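B-agarase (PDB 4BQ2) hydrolyses beta-linkages of agarose as an exo-acting family 50 beta-agarase, probably releasing short sugars from the chain ends. Local coordinates at residues Ala466-Ile477 with Ala589-His597. Numbering follows the deposited sequence. Where two conformers were deposited one is given.
Sequences AMETARVVSEEI and AVEHYMPNH
Tyr-593, in the last turn of helix 565-593, is a knob set among Met-467, Ala-470, Arg-471 and Ser-474 of helix 460-477. Its CB lies 3.8 Å from CB of Ser-474. With chi1 at -75°, CG is anti to the carbonyl carbon, and the ring lies along the backbone of the other helix: CG faces CA of Arg-471, CD2 is 3.6 Å from the Arg-471 N, and CE2 comes 3.2 Å from O of Met-467. Further out, CE1 and CZ meet CB and CG of Arg-471, a CH-pi contact with CB 3.7 Å from the ring centroid; His-592 CD2 sits over the opposite face. The hydroxyl ends near CE of Met-467, a methyl that also lies over the His-592 ring, 3.4 Å from CD2 of His-592. Beyond its bend at chi3, Arg-471 turns away to grip both carboxylate oxygens of Glu-468 side-on, through NE and NH2. One turn earlier, Ala-589 packs against Ala-466 and Ala-470; just past the helix, SD of Met-594 lies 3.6 Å from CG1 of Val-473. Met-594 also touches Val-486 of strand 483-488, and Val-473 Ala-433 of strand 431-435. Segments 466-477 and 589-593, crossing at -41° and backed by strands, suit the outer helical layer of a (beta/alpha)8-type glycosidase barrel.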
loop_
_atom_site.group_PDB
_atom_site.type_symbol
_atom_site.label_atom_id
_atom_site.label_comp_id
_atom_site.label_asym_id
_atom_site.label_seq_id
_atom_site.Cartn_x
_atom_site.Cartn_y
_atom_site.Cartn_z
ATOM N N ALA A 466 -8.903 -13.662 19.013
ATOM C CA ALA A 466 -9.028 -12.191 19.109
ATOM C C ALA A 466 -8.702 -11.780 20.550
ATOM O O ALA A 466 -8.029 -10.792 20.748
ATOM C CB ALA A 466 -10.425 -11.703 18.722
ATOM N N MET A 467 -9.209 -12.538 21.524
ATOM C CA MET A 467 -8.924 -12.299 22.947
ATOM C C MET A 467 -7.405 -12.429 23.224
ATOM O O MET A 467 -6.802 -11.567 23.882
ATOM C CB MET A 467 -9.706 -13.307 23.809
ATOM C CG MET A 467 -11.184 -12.984 23.981
ATOM S SD MET A 467 -11.493 -11.489 24.930
ATOM C CE MET A 467 -11.121 -12.045 26.606
ATOM N N GLU A 468 -6.774 -13.496 22.707
ATOM C CA GLU A 468 -5.330 -13.630 22.899
ATOM C C GLU A 468 -4.578 -12.474 22.232
ATOM O O GLU A 468 -3.620 -11.932 22.794
ATOM C CB GLU A 468 -4.816 -15.007 22.459
ATOM C CG GLU A 468 -3.317 -15.227 22.620
ATOM C CD GLU A 468 -2.845 -15.251 24.088
ATOM O OE1 GLU A 468 -3.687 -15.270 25.013
ATOM O OE2 GLU A 468 -1.606 -15.202 24.306
ATOM N N THR A 469 -5.028 -12.056 21.056
ATOM C CA THR A 469 -4.392 -10.935 20.388
ATOM C C THR A 469 -4.435 -9.668 21.245
ATOM O O THR A 469 -3.417 -9.026 21.436
ATOM C CB THR A 469 -5.039 -10.666 19.020
ATOM O OG1 THR A 469 -4.892 -11.855 18.239
ATOM C CG2 THR A 469 -4.378 -9.467 18.308
ATOM N N ALA A 470 -5.619 -9.310 21.734
ATOM C CA ALA A 470 -5.777 -8.109 22.563
ATOM C C ALA A 470 -4.983 -8.256 23.871
ATOM O O ALA A 470 -4.416 -7.287 24.378
ATOM C CB ALA A 470 -7.276 -7.881 22.856
ATOM N N ARG A 471 -4.975 -9.462 24.436
ATOM C CA ARG A 471 -4.171 -9.706 25.637
ATOM C C ARG A 471 -2.726 -9.326 25.441
ATOM O O ARG A 471 -2.149 -8.617 26.282
ATOM C CB ARG A 471 -4.290 -11.160 26.110
ATOM C CG ARG A 471 -3.599 -11.396 27.455
ATOM C CD ARG A 471 -3.525 -12.893 27.804
ATOM N NE ARG A 471 -2.514 -13.529 26.983
ATOM C CZ ARG A 471 -1.207 -13.411 27.194
ATOM N NH1 ARG A 471 -0.747 -12.728 28.241
ATOM N NH2 ARG A 471 -0.365 -13.982 26.382
ATOM N N VAL A 472 -2.131 -9.765 24.320
ATOM C CA VAL A 472 -0.719 -9.483 24.054
ATOM C C VAL A 472 -0.478 -7.963 23.866
ATOM O O VAL A 472 0.416 -7.374 24.488
ATOM C CB VAL A 472 -0.198 -10.265 22.831
ATOM C CG1 VAL A 472 1.226 -9.813 22.458
ATOM C CG2 VAL A 472 -0.096 -11.753 23.183
ATOM N N VAL A 473 -1.290 -7.320 23.025
ATOM C CA VAL A 473 -1.207 -5.854 22.884
ATOM C C VAL A 473 -1.304 -5.127 24.253
ATOM O O VAL A 473 -0.567 -4.188 24.502
ATOM C CB VAL A 473 -2.313 -5.296 21.959
ATOM C CG1 VAL A 473 -2.172 -3.773 21.871
ATOM C CG2 VAL A 473 -2.265 -5.939 20.556
ATOM N N SER A 474 -2.233 -5.554 25.112
ATOM C CA SER A 474 -2.406 -4.903 26.412
ATOM C C SER A 474 -1.149 -5.051 27.280
ATOM O O SER A 474 -0.727 -4.108 27.970
ATOM C CB SER A 474 -3.629 -5.427 27.166
ATOM O OG SER A 474 -3.704 -4.808 28.450
ATOM N N GLU A 475 -0.548 -6.235 27.226
ATOM C CA GLU A 475 0.720 -6.482 27.922
ATOM C C GLU A 475 1.849 -5.547 27.425
ATOM O O GLU A 475 2.684 -5.065 28.230
ATOM C CB GLU A 475 1.100 -7.944 27.712
ATOM C CG GLU A 475 2.317 -8.400 28.459
ATOM C CD GLU A 475 2.475 -9.889 28.277
ATOM O OE1 GLU A 475 2.565 -10.339 27.124
ATOM O OE2 GLU A 475 2.433 -10.600 29.288
ATOM N N GLU A 476 1.854 -5.278 26.113
ATOM C CA GLU A 476 2.790 -4.343 25.510
ATOM C C GLU A 476 2.611 -2.873 25.879
ATOM O O GLU A 476 3.602 -2.184 26.096
ATOM C CB GLU A 476 2.738 -4.419 23.967
ATOM C CG GLU A 476 3.104 -5.771 23.415
ATOM C CD GLU A 476 3.105 -5.831 21.908
ATOM O OE1 GLU A 476 2.151 -5.390 21.261
ATOM O OE2 GLU A 476 4.080 -6.373 21.359
ATOM N N ILE A 477 1.340 -2.459 25.895
ATOM C CA ILE A 477 0.839 -1.090 26.059
ATOM C C ILE A 477 0.933 -0.607 27.495
ATOM O O ILE A 477 1.127 0.585 27.768
ATOM C CB ILE A 477 -0.667 -1.079 25.682
ATOM C CG1 ILE A 477 -0.827 -1.262 24.174
ATOM C CG2 ILE A 477 -1.371 0.168 26.165
ATOM C CD1 ILE A 477 0.065 -0.370 23.364
ATOM N N ALA A 589 -12.905 -7.919 22.413
ATOM C CA ALA A 589 -11.574 -8.281 22.874
ATOM C C ALA A 589 -10.722 -7.063 23.250
ATOM O O ALA A 589 -10.093 -7.068 24.305
ATOM C CB ALA A 589 -10.845 -9.161 21.847
ATOM N N VAL A 590 -10.729 -6.025 22.416
ATOM C CA VAL A 590 -9.928 -4.841 22.692
ATOM C C VAL A 590 -10.455 -4.201 23.972
ATOM O O VAL A 590 -9.661 -3.879 24.879
ATOM C CB VAL A 590 -9.952 -3.859 21.511
ATOM C CG1 VAL A 590 -9.338 -2.502 21.892
ATOM C CG2 VAL A 590 -9.197 -4.484 20.323
ATOM N N GLU A 591 -11.786 -4.080 24.055
ATOM C CA GLU A 591 -12.409 -3.443 25.231
ATOM C C GLU A 591 -12.114 -4.258 26.497
ATOM O O GLU A 591 -11.895 -3.711 27.573
ATOM C CB GLU A 591 -13.915 -3.340 25.023
ATOM C CG GLU A 591 -14.690 -2.762 26.193
ATOM C CD GLU A 591 -16.178 -2.693 25.880
ATOM O OE1 GLU A 591 -16.767 -3.689 25.395
ATOM O OE2 GLU A 591 -16.733 -1.605 26.051
ATOM N N HIS A 592 -12.139 -5.579 26.376
ATOM C CA HIS A 592 -11.873 -6.427 27.541
ATOM C C HIS A 592 -10.507 -6.151 28.226
ATOM O O HIS A 592 -10.401 -6.044 29.470
ATOM C CB HIS A 592 -11.956 -7.902 27.126
ATOM C CG HIS A 592 -11.754 -8.837 28.269
ATOM N ND1 HIS A 592 -12.776 -9.197 29.120
ATOM C CD2 HIS A 592 -10.638 -9.438 28.745
ATOM C CE1 HIS A 592 -12.302 -10.005 30.060
ATOM N NE2 HIS A 592 -11.008 -10.171 29.849
ATOM N N TYR A 593 -9.456 -6.066 27.414
ATOM C CA TYR A 593 -8.099 -5.964 27.938
ATOM C C TYR A 593 -7.619 -4.544 27.985
ATOM O O TYR A 593 -6.682 -4.246 28.732
ATOM C CB TYR A 593 -7.136 -6.806 27.093
ATOM C CG TYR A 593 -7.276 -8.298 27.349
ATOM C CD1 TYR A 593 -6.761 -8.857 28.522
ATOM C CD2 TYR A 593 -7.906 -9.137 26.438
ATOM C CE1 TYR A 593 -6.857 -10.217 28.765
ATOM C CE2 TYR A 593 -8.009 -10.505 26.679
ATOM C CZ TYR A 593 -7.471 -11.037 27.843
ATOM O OH TYR A 593 -7.559 -12.383 28.157
ATOM N N MET A 594 -8.219 -3.683 27.163
ATOM C CA MET A 594 -7.768 -2.267 27.114
ATOM C C MET A 594 -8.988 -1.400 27.147
ATOM O O MET A 594 -9.299 -0.723 26.174
ATOM C CB MET A 594 -6.910 -1.987 25.856
ATOM C CG MET A 594 -5.557 -2.695 25.874
ATOM S SD MET A 594 -4.748 -2.861 24.264
ATOM C CE MET A 594 -5.721 -4.175 23.516
ATOM N N PRO A 595 -9.700 -1.398 28.298
ATOM C CA PRO A 595 -10.964 -0.684 28.336
ATOM C C PRO A 595 -10.880 0.832 28.145
ATOM O O PRO A 595 -11.908 1.455 27.814
ATOM C CB PRO A 595 -11.502 -1.014 29.723
ATOM C CG PRO A 595 -10.279 -1.232 30.559
ATOM C CD PRO A 595 -9.356 -1.981 29.615
ATOM N N ASN A 596 -9.705 1.422 28.390
ATOM C CA ASN A 596 -9.522 2.856 28.294
ATOM C C ASN A 596 -9.183 3.361 26.881
ATOM O O ASN A 596 -9.279 4.559 26.629
ATOM C CB ASN A 596 -8.410 3.298 29.235
ATOM C CG ASN A 596 -8.657 2.901 30.680
ATOM O OD1 ASN A 596 -7.912 2.082 31.267
ATOM N ND2 ASN A 596 -9.704 3.429 31.246
ATOM N N HIS A 597 -8.791 2.459 25.977
ATOM C CA HIS A 597 -8.166 2.879 24.721
ATOM C C HIS A 597 -9.083 2.789 23.519
ATOM O O HIS A 597 -9.943 1.913 23.462
ATOM C CB HIS A 597 -6.867 2.091 24.499
ATOM C CG HIS A 597 -5.792 2.517 25.438
ATOM N ND1 HIS A 597 -5.659 1.994 26.707
ATOM C CD2 HIS A 597 -4.816 3.444 25.303
ATOM C CE1 HIS A 597 -4.653 2.598 27.322
ATOM N NE2 HIS A 597 -4.111 3.464 26.481
#